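Long-range contacts in INRS (Synechocystis sp., PDB 5FMN), which senses nickel as a transcriptional regulator and probably represses genes by binding their regulatory DNA: residues B[31-36]-B[68-73]; B[41-46]-B[58-63]; B[73-78]-B[101-106]. All blocks are in the same frame, centred on the assembly; numbering follows the deposited sequence.

How the interactions relate
Each subunit of the four-chain assembly has three helices, 26-48, 53-89 and 92-106. Interactions 1 and 2 both join helix 26-48 to helix 53-89. Their centres lie about 15 Å apart, and along the chain interaction 2 falls within the span bracketed by interaction 1, nearer the turn between the helices. Interaction 3 follows and joins helix 53-89 to helix 92-106. Its centre is about 13 Å from that of interaction 1 and about 26 Å from that of interaction 2. Interactions 1 and 3 share Leu73 and touch where Ala71 meets the Phe106 ring. Helix 53-89 is thus the shared middle element, against which both other helices and the second subunit pack.

Interaction 1 of 3, residues B[31-36]-B[68-73]; sequences NRLSRI and DRVARL
Arg32 lays its side chain across Leu73, and the two cross at about a right angle. Leu73 CD1 sits over one face of the Arg32 guanidinium, 3.4 Å above its plane and displaced from the centre of the group. The nearest atom there is Arg32 NE, 3.5 Å from Leu73 CD1. The arginine chain is extended from CG to NE, so its aliphatic part passes Val70 before the guanidinium meets Leu73. Arg32 CB lies 3.8 Å from Val70 CG2, and these two side chains pass alongside, pointing opposite ways. The charged end is held by Glu24 of the same chain, whose OE1 makes a salt bridge to Arg32 NH1.

Val70 fills the middle of the contact. Its CG1 is anti to the backbone N (chi1 171°), and this sends the two methyls to different neighbours. Val70 CG2 meets Ile36 CD1 tip to tip at 3.7 Å. Val70 CG1 meets Leu33 CD2 more loosely, at 4.1 Å, with the side chains crossing. Leu33 and Ile36 also pack on Val43 and Ile40 of the second subunit, so the apolar layer continues into the dimer. An alanine in place of Arg32 would remove the guanidinium that covers Leu73 CD1 and binds Glu24, and would probably loosen this edge of the helix pair.

No hydrogen bond joins the two segments. Their axes come within 10.5 Å and run antiparallel, at 163°. The pair belongs to the antiparallel hairpin of helices 26-48 and 53-89, consistent with the all-helical CsoR-like fold, in which it packs against a second subunit.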
loop_
_atom_site.group_PDB
_atom_site.type_symbol
_atom_site.label_atom_id
_atom_site.label_comp_id
_atom_site.label_asym_id
_atom_site.label_seq_id
_atom_site.Cartn_x
_atom_site.Cartn_y
_atom_site.Cartn_z
ATOM N N ASN B 31 -10.747 -23.312 0.417
ATOM C CA ASN B 31 -11.756 -22.846 -0.477
ATOM C C ASN B 31 -11.461 -21.476 -1.034
ATOM O O ASN B 31 -11.526 -21.266 -2.256
ATOM C CB ASN B 31 -13.078 -22.761 0.281
ATOM C CG ASN B 31 -14.253 -23.054 -0.582
ATOM O OD1 ASN B 31 -14.711 -22.179 -1.337
ATOM N ND2 ASN B 31 -14.808 -24.250 -0.430
ATOM N N ARG B 32 -11.247 -20.518 -0.139
ATOM C CA ARG B 32 -11.016 -19.134 -0.554
ATOM C C ARG B 32 -9.798 -19.069 -1.467
ATOM O O ARG B 32 -9.803 -18.380 -2.484
ATOM C CB ARG B 32 -10.794 -18.249 0.648
ATOM C CG ARG B 32 -12.051 -17.971 1.447
ATOM C CD ARG B 32 -11.784 -16.939 2.536
ATOM N NE ARG B 32 -12.979 -16.152 2.877
ATOM C CZ ARG B 32 -13.919 -16.535 3.738
ATOM N NH1 ARG B 32 -13.866 -17.713 4.374
ATOM N NH2 ARG B 32 -14.932 -15.731 3.967
ATOM N N LEU B 33 -8.807 -19.893 -1.170
ATOM C CA LEU B 33 -7.603 -19.961 -1.990
ATOM C C LEU B 33 -7.835 -20.588 -3.365
ATOM O O LEU B 33 -7.174 -20.213 -4.328
ATOM C CB LEU B 33 -6.496 -20.711 -1.233
ATOM C CG LEU B 33 -5.919 -19.944 -0.033
ATOM C CD1 LEU B 33 -5.178 -20.879 0.903
ATOM C CD2 LEU B 33 -4.989 -18.848 -0.531
ATOM N N SER B 34 -8.718 -21.579 -3.440
ATOM C CA SER B 34 -9.125 -22.158 -4.722
ATOM C C SER B 34 -9.812 -21.170 -5.584
ATOM O O SER B 34 -9.502 -21.104 -6.758
ATOM C CB SER B 34 -10.015 -23.368 -4.509
ATOM O OG SER B 34 -9.220 -24.377 -3.883
ATOM N N ARG B 35 -10.654 -20.327 -4.974
ATOM C CA ARG B 35 -11.324 -19.230 -5.695
ATOM C C ARG B 35 -10.333 -18.227 -6.249
ATOM O O ARG B 35 -10.494 -17.722 -7.353
ATOM C CB ARG B 35 -12.323 -18.476 -4.799
ATOM C CG ARG B 35 -13.702 -19.113 -4.663
ATOM C CD ARG B 35 -14.634 -18.210 -3.883
ATOM N NE ARG B 35 -15.980 -18.061 -4.460
ATOM C CZ ARG B 35 -16.495 -16.899 -4.882
ATOM N NH1 ARG B 35 -15.779 -15.778 -4.792
ATOM N NH2 ARG B 35 -17.725 -16.858 -5.405
ATOM N N ILE B 36 -9.308 -17.919 -5.478
ATOM C CA ILE B 36 -8.267 -16.970 -5.919
ATOM C C ILE B 36 -7.439 -17.516 -7.085
ATOM O O ILE B 36 -7.179 -16.806 -8.064
ATOM C CB ILE B 36 -7.360 -16.654 -4.739
ATOM C CG1 ILE B 36 -8.102 -15.738 -3.790
ATOM C CG2 ILE B 36 -6.048 -16.074 -5.194
ATOM C CD1 ILE B 36 -7.413 -15.605 -2.446
ATOM N N ASP B 68 -5.828 -10.216 0.102
ATOM C CA ASP B 68 -5.739 -9.433 1.316
ATOM C C ASP B 68 -6.720 -9.956 2.356
ATOM O O ASP B 68 -6.347 -10.118 3.500
ATOM C CB ASP B 68 -6.027 -7.955 1.030
ATOM C CG ASP B 68 -4.873 -7.234 0.315
ATOM O OD1 ASP B 68 -3.751 -7.768 0.240
ATOM O OD2 ASP B 68 -5.100 -6.096 -0.144
ATOM N N ARG B 69 -7.945 -10.282 1.945
ATOM C CA ARG B 69 -8.990 -10.756 2.872
ATOM C C ARG B 69 -8.661 -12.118 3.447
ATOM O O ARG B 69 -8.894 -12.346 4.625
ATOM C CB ARG B 69 -10.360 -10.805 2.205
ATOM C CG ARG B 69 -10.864 -9.424 1.772
ATOM C CD ARG B 69 -12.350 -9.395 1.391
ATOM N NE ARG B 69 -12.685 -10.455 0.431
ATOM C CZ ARG B 69 -12.604 -10.359 -0.903
ATOM N NH1 ARG B 69 -12.201 -9.231 -1.499
ATOM N NH2 ARG B 69 -12.899 -11.427 -1.650
ATOM N N VAL B 70 -8.072 -12.995 2.637
ATOM C CA VAL B 70 -7.476 -14.246 3.145
ATOM C C VAL B 70 -6.351 -14.025 4.165
ATOM O O VAL B 70 -6.309 -14.657 5.225
ATOM C CB VAL B 70 -6.914 -15.115 1.997
ATOM C CG1 VAL B 70 -6.101 -16.284 2.530
ATOM C CG2 VAL B 70 -8.043 -15.674 1.174
ATOM N N ALA B 71 -5.418 -13.155 3.821
ATOM C CA ALA B 71 -4.353 -12.836 4.735
ATOM C C ALA B 71 -4.942 -12.356 6.037
ATOM O O ALA B 71 -4.541 -12.798 7.110
ATOM C CB ALA B 71 -3.429 -11.786 4.130
ATOM N N ARG B 72 -5.919 -11.465 5.933
ATOM C CA ARG B 72 -6.526 -10.864 7.101
ATOM C C ARG B 72 -7.205 -11.931 7.992
ATOM O O ARG B 72 -7.063 -11.904 9.199
ATOM C CB ARG B 72 -7.482 -9.751 6.664
ATOM C CG ARG B 72 -8.120 -8.954 7.769
ATOM C CD ARG B 72 -7.137 -8.431 8.806
ATOM N NE ARG B 72 -7.832 -8.293 10.086
ATOM C CZ ARG B 72 -8.624 -7.270 10.413
ATOM N NH1 ARG B 72 -8.750 -6.225 9.608
ATOM N NH2 ARG B 72 -9.257 -7.273 11.581
ATOM N N LEU B 73 -7.817 -12.936 7.387
ATOM C CA LEU B 73 -8.442 -13.993 8.155
ATOM C C LEU B 73 -7.426 -14.823 8.902
ATOM O O LEU B 73 -7.675 -15.281 10.012
ATOM C CB LEU B 73 -9.258 -14.926 7.250
ATOM C CG LEU B 73 -10.596 -14.368 6.731
ATOM C CD1 LEU B 73 -11.204 -15.362 5.756
ATOM C CD2 LEU B 73 -11.576 -14.060 7.864
#

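Interaction 2 of 3, residues B[41-46]-B[58-63]; sequences RGVKTM and IQVAAV
Apolar packing dominates here, and Val43 is at its centre. Val43 CG1 is anti to the backbone N (chi1 176°). This branch touches Val60 CG2, 4.0 Å from Val43 CG1, and the two side chains cross at about a right angle. The other branch, Val43 CG2, lies 4.0 Å from Gln59 CB and makes a looser contact of 4.2 Å with Val63 CG2.

A thioether contact forms a second group. Met46 is extended at chi2 (-177°), which carries its SD across to Gln59, 3.9 Å from Gln59 CG. Gln59 takes part through its aliphatic carbons CB and CG. Its chain bends at chi2 (53°), and the amide turns off from segment 41-46.

Polar bonds run outward instead of across the pair. Lys44 NZ and Arg41 NH1 form salt bridges with Glu37 of the second subunit. Val43 also packs on Leu33 of that subunit, while Val60 and Val63 pack on its Leu67. The two helices are nearly antiparallel, with axes 9.9 Å apart. This is the closed end of an antiparallel helical hairpin, built into the dimer interface of a CsoR-like fold.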
loop_
_atom_site.group_PDB
_atom_site.type_symbol
_atom_site.label_atom_id
_atom_site.label_comp_id
_atom_site.label_asym_id
_atom_site.label_seq_id
_atom_site.Cartn_x
_atom_site.Cartn_y
_atom_site.Cartn_z
ATOM N N ARG B 41 -6.434 -17.596 -13.041
ATOM C CA ARG B 41 -6.566 -18.270 -14.327
ATOM C C ARG B 41 -7.493 -17.458 -15.270
ATOM O O ARG B 41 -7.190 -17.267 -16.461
ATOM C CB ARG B 41 -7.081 -19.681 -14.036
ATOM C CG ARG B 41 -6.671 -20.714 -15.025
ATOM C CD ARG B 41 -7.186 -22.060 -14.585
ATOM N NE ARG B 41 -6.969 -23.035 -15.640
ATOM C CZ ARG B 41 -5.829 -23.673 -15.855
ATOM N NH1 ARG B 41 -4.775 -23.472 -15.058
ATOM N NH2 ARG B 41 -5.755 -24.553 -16.849
ATOM N N GLY B 42 -8.536 -16.846 -14.703
ATOM C CA GLY B 42 -9.385 -15.903 -15.434
ATOM C C GLY B 42 -8.675 -14.686 -16.004
ATOM O O GLY B 42 -8.916 -14.299 -17.138
ATOM N N VAL B 43 -7.808 -14.068 -15.213
ATOM C CA VAL B 43 -6.957 -12.976 -15.704
ATOM C C VAL B 43 -6.085 -13.430 -16.880
ATOM O O VAL B 43 -5.832 -12.646 -17.801
ATOM C CB VAL B 43 -6.061 -12.416 -14.580
ATOM C CG1 VAL B 43 -5.099 -11.343 -15.093
ATOM C CG2 VAL B 43 -6.909 -11.839 -13.457
ATOM N N LYS B 44 -5.631 -14.679 -16.842
ATOM C CA LYS B 44 -4.745 -15.215 -17.888
ATOM C C LYS B 44 -5.488 -15.359 -19.215
ATOM O O LYS B 44 -5.019 -14.889 -20.251
ATOM C CB LYS B 44 -4.120 -16.532 -17.449
ATOM C CG LYS B 44 -3.278 -17.188 -18.520
ATOM C CD LYS B 44 -2.332 -18.247 -17.955
ATOM C CE LYS B 44 -3.016 -19.133 -16.927
ATOM N NZ LYS B 44 -2.516 -20.521 -16.952
ATOM N N THR B 45 -6.666 -15.962 -19.162
ATOM C CA THR B 45 -7.578 -15.961 -20.298
ATOM C C THR B 45 -7.825 -14.567 -20.894
ATOM O O THR B 45 -7.793 -14.400 -22.104
ATOM C CB THR B 45 -8.920 -16.588 -19.898
ATOM O OG1 THR B 45 -8.733 -17.987 -19.661
ATOM C CG2 THR B 45 -9.969 -16.406 -20.989
ATOM N N MET B 46 -8.052 -13.566 -20.054
ATOM C CA MET B 46 -8.306 -12.205 -20.541
ATOM C C MET B 46 -7.127 -11.656 -21.335
ATOM O O MET B 46 -7.292 -10.885 -22.269
ATOM C CB MET B 46 -8.576 -11.234 -19.378
ATOM C CG MET B 46 -9.960 -11.351 -18.755
ATOM S SD MET B 46 -10.251 -10.121 -17.454
ATOM C CE MET B 46 -10.166 -8.591 -18.382
ATOM N N ILE B 58 -8.652 -4.162 -13.502
ATOM C CA ILE B 58 -9.808 -4.287 -12.616
ATOM C C ILE B 58 -9.888 -5.694 -12.027
ATOM O O ILE B 58 -10.182 -5.865 -10.843
ATOM C CB ILE B 58 -11.124 -3.948 -13.374
ATOM C CG1 ILE B 58 -11.315 -2.425 -13.460
ATOM C CG2 ILE B 58 -12.333 -4.589 -12.699
ATOM C CD1 ILE B 58 -12.051 -1.946 -14.699
ATOM N N GLN B 59 -9.644 -6.694 -12.864
ATOM C CA GLN B 59 -9.637 -8.095 -12.430
ATOM C C GLN B 59 -8.425 -8.465 -11.495
ATOM O O GLN B 59 -8.587 -9.129 -10.468
ATOM C CB GLN B 59 -9.696 -8.996 -13.674
ATOM C CG GLN B 59 -10.599 -10.214 -13.535
ATOM C CD GLN B 59 -12.005 -9.888 -13.094
ATOM O OE1 GLN B 59 -12.587 -8.828 -13.417
ATOM N NE2 GLN B 59 -12.559 -10.801 -12.314
ATOM N N VAL B 60 -7.245 -7.955 -11.831
ATOM C CA VAL B 60 -6.054 -8.037 -10.978
ATOM C C VAL B 60 -6.261 -7.412 -9.593
ATOM O O VAL B 60 -5.825 -7.981 -8.589
ATOM C CB VAL B 60 -4.845 -7.342 -11.657
ATOM C CG1 VAL B 60 -3.649 -7.280 -10.725
ATOM C CG2 VAL B 60 -4.460 -8.031 -12.967
ATOM N N ALA B 61 -6.910 -6.247 -9.545
ATOM C CA ALA B 61 -7.270 -5.591 -8.275
ATOM C C ALA B 61 -8.175 -6.488 -7.409
ATOM O O ALA B 61 -7.985 -6.604 -6.196
ATOM C CB ALA B 61 -7.961 -4.254 -8.552
ATOM N N ALA B 62 -9.152 -7.132 -8.041
ATOM C CA ALA B 62 -10.100 -7.998 -7.322
ATOM C C ALA B 62 -9.377 -9.202 -6.722
ATOM O O ALA B 62 -9.693 -9.642 -5.623
ATOM C CB ALA B 62 -11.193 -8.480 -8.271
ATOM N N VAL B 63 -8.444 -9.762 -7.490
ATOM C CA VAL B 63 -7.607 -10.846 -7.010
ATOM C C VAL B 63 -6.752 -10.392 -5.801
ATOM O O VAL B 63 -6.653 -11.078 -4.792
ATOM C CB VAL B 63 -6.635 -11.312 -8.113
ATOM C CG1 VAL B 63 -5.635 -12.298 -7.540
ATOM C CG2 VAL B 63 -7.382 -11.921 -9.278
#

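Interaction 3 of 3, residues B[73-78]-B[101-106]; sequences LILDDH and EALDRF
Leu75 makes the broadest packing of this contact, with three partners. Its CG is anti to the backbone N (chi1 -178°), which carries the branched end across to the facing helix. Leu75 CD2 stands over the centre of the Phe106 ring in a CH-pi contact, 3.9 Å from the centroid and only 9° off the ring normal. The same methyl touches Leu103 CD2 at 4.0 Å. The other methyl, Leu75 CD1, lies 4.0 Å from Ala102 CB. The Phe106 ring is poorly ordered, so its position is less certain.

The His78 side is thinner, yet it holds the closest approach. His78 CD2 lies 3.5 Å from Ala102 CB, and the methyl approaches the ring obliquely. The imidazole is anchored by a hydrogen bond from His78 NE2 to the Glu98 carbonyl. Charge on the flank is paired outside the two segments, with Asp104 bridging to Arg72 of the third subunit.

Helix 92-106 lies antiparallel to helix 53-89, with axes 10.8 Å apart. Leu73 and Ile74 face helix 26-48, so helix 53-89 is the middle one of the three. Cys53 of the second subunit packs on Ile74 and His78, while Leu103 and Leu107 of the third subunit pack on Leu75 and Phe106.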
loop_
_atom_site.group_PDB
_atom_site.type_symbol
_atom_site.label_atom_id
_atom_site.label_comp_id
_atom_site.label_asym_id
_atom_site.label_seq_id
_atom_site.Cartn_x
_atom_site.Cartn_y
_atom_site.Cartn_z
ATOM N N LEU B 73 -7.817 -12.936 7.387
ATOM C CA LEU B 73 -8.442 -13.993 8.155
ATOM C C LEU B 73 -7.426 -14.823 8.902
ATOM O O LEU B 73 -7.675 -15.281 10.012
ATOM C CB LEU B 73 -9.258 -14.926 7.250
ATOM C CG LEU B 73 -10.596 -14.368 6.731
ATOM C CD1 LEU B 73 -11.204 -15.362 5.756
ATOM C CD2 LEU B 73 -11.576 -14.060 7.864
ATOM N N ILE B 74 -6.298 -15.074 8.269
ATOM C CA ILE B 74 -5.252 -15.901 8.880
ATOM C C ILE B 74 -4.625 -15.180 10.064
ATOM O O ILE B 74 -4.353 -15.781 11.114
ATOM C CB ILE B 74 -4.128 -16.237 7.861
ATOM C CG1 ILE B 74 -4.665 -17.175 6.775
ATOM C CG2 ILE B 74 -2.942 -16.886 8.567
ATOM C CD1 ILE B 74 -3.835 -17.203 5.512
ATOM N N LEU B 75 -4.421 -13.879 9.872
ATOM C CA LEU B 75 -3.964 -13.014 10.923
ATOM C C LEU B 75 -4.918 -12.897 12.116
ATOM O O LEU B 75 -4.474 -12.897 13.264
ATOM C CB LEU B 75 -3.667 -11.632 10.354
ATOM C CG LEU B 75 -3.111 -10.598 11.331
ATOM C CD1 LEU B 75 -1.694 -10.983 11.730
ATOM C CD2 LEU B 75 -3.148 -9.207 10.714
ATOM N N ASP B 76 -6.204 -12.723 11.855
ATOM C CA ASP B 76 -7.203 -12.682 12.936
ATOM C C ASP B 76 -7.159 -13.925 13.812
ATOM O O ASP B 76 -7.142 -13.801 15.035
ATOM C CB ASP B 76 -8.601 -12.519 12.360
ATOM C CG ASP B 76 -8.881 -11.094 11.914
ATOM O OD1 ASP B 76 -8.050 -10.201 12.269
ATOM O OD2 ASP B 76 -9.944 -10.887 11.239
ATOM N N ASP B 77 -7.067 -15.108 13.191
ATOM C CA ASP B 77 -6.989 -16.362 13.949
ATOM C C ASP B 77 -5.710 -16.463 14.761
ATOM O O ASP B 77 -5.750 -16.867 15.904
ATOM C CB ASP B 77 -7.142 -17.604 13.036
ATOM C CG ASP B 77 -8.568 -17.754 12.469
ATOM O OD1 ASP B 77 -9.524 -17.232 13.082
ATOM O OD2 ASP B 77 -8.745 -18.400 11.412
ATOM N N HIS B 78 -4.585 -16.072 14.172
ATOM C CA HIS B 78 -3.322 -15.977 14.898
ATOM C C HIS B 78 -3.403 -15.054 16.135
ATOM O O HIS B 78 -3.052 -15.455 17.246
ATOM C CB HIS B 78 -2.228 -15.502 13.952
ATOM C CG HIS B 78 -0.853 -15.538 14.552
ATOM N ND1 HIS B 78 -0.125 -16.701 14.685
ATOM C CD2 HIS B 78 -0.077 -14.549 15.060
ATOM C CE1 HIS B 78 1.024 -16.431 15.278
ATOM N NE2 HIS B 78 1.061 -15.137 15.546
ATOM N N GLU B 101 5.665 -10.409 14.885
ATOM C CA GLU B 101 6.253 -11.113 13.767
ATOM C C GLU B 101 5.237 -11.307 12.663
ATOM O O GLU B 101 5.566 -11.216 11.480
ATOM C CB GLU B 101 6.793 -12.523 14.140
ATOM C CG GLU B 101 8.031 -12.886 13.282
ATOM C CD GLU B 101 8.240 -14.379 12.934
ATOM O OE1 GLU B 101 8.190 -15.277 13.818
ATOM O OE2 GLU B 101 8.576 -14.657 11.751
ATOM N N ALA B 102 4.042 -11.720 13.061
ATOM C CA ALA B 102 2.986 -11.984 12.120
ATOM C C ALA B 102 2.575 -10.698 11.407
ATOM O O ALA B 102 2.354 -10.717 10.203
ATOM C CB ALA B 102 1.806 -12.600 12.841
ATOM N N LEU B 103 2.451 -9.595 12.143
ATOM C CA LEU B 103 2.218 -8.267 11.539
ATOM C C LEU B 103 3.349 -7.778 10.664
ATOM O O LEU B 103 3.127 -7.076 9.693
ATOM C CB LEU B 103 2.008 -7.199 12.620
ATOM C CG LEU B 103 0.661 -7.116 13.293
ATOM C CD1 LEU B 103 0.684 -6.059 14.377
ATOM C CD2 LEU B 103 -0.390 -6.783 12.250
ATOM N N ASP B 104 4.583 -8.046 11.059
ATOM C CA ASP B 104 5.707 -7.670 10.203
ATOM C C ASP B 104 5.474 -8.268 8.824
ATOM O O ASP B 104 5.505 -7.544 7.841
ATOM C CB ASP B 104 7.031 -8.144 10.799
ATOM C CG ASP B 104 7.443 -7.340 12.051
ATOM O OD1 ASP B 104 6.972 -6.189 12.221
ATOM O OD2 ASP B 104 8.284 -7.852 12.842
ATOM N N ARG B 105 5.176 -9.571 8.757
ATOM C CA ARG B 105 5.130 -10.285 7.456
ATOM C C ARG B 105 3.815 -10.031 6.725
ATOM O O ARG B 105 3.728 -10.207 5.519
ATOM C CB ARG B 105 5.397 -11.810 7.602
ATOM C CG ARG B 105 6.662 -12.186 8.414
ATOM C CD ARG B 105 8.009 -12.152 7.692
ATOM N NE ARG B 105 8.577 -10.803 7.641
ATOM C CZ ARG B 105 9.116 -10.147 8.686
ATOM N NH1 ARG B 105 9.133 -10.681 9.916
ATOM N NH2 ARG B 105 9.598 -8.914 8.505
ATOM N N PHE B 106 2.805 -9.584 7.463
ATOM C CA PHE B 106 1.529 -9.148 6.886
ATOM C C PHE B 106 1.569 -7.755 6.243
ATOM O O PHE B 106 0.810 -7.501 5.325
ATOM C CB PHE B 106 0.445 -9.162 7.972
ATOM C CG PHE B 106 -0.923 -8.833 7.470
ATOM C CD1 PHE B 106 -1.358 -7.511 7.403
ATOM C CD2 PHE B 106 -1.795 -9.842 7.086
ATOM C CE1 PHE B 106 -2.630 -7.205 6.942
ATOM C CE2 PHE B 106 -3.059 -9.535 6.615
ATOM C CZ PHE B 106 -3.479 -8.220 6.538
#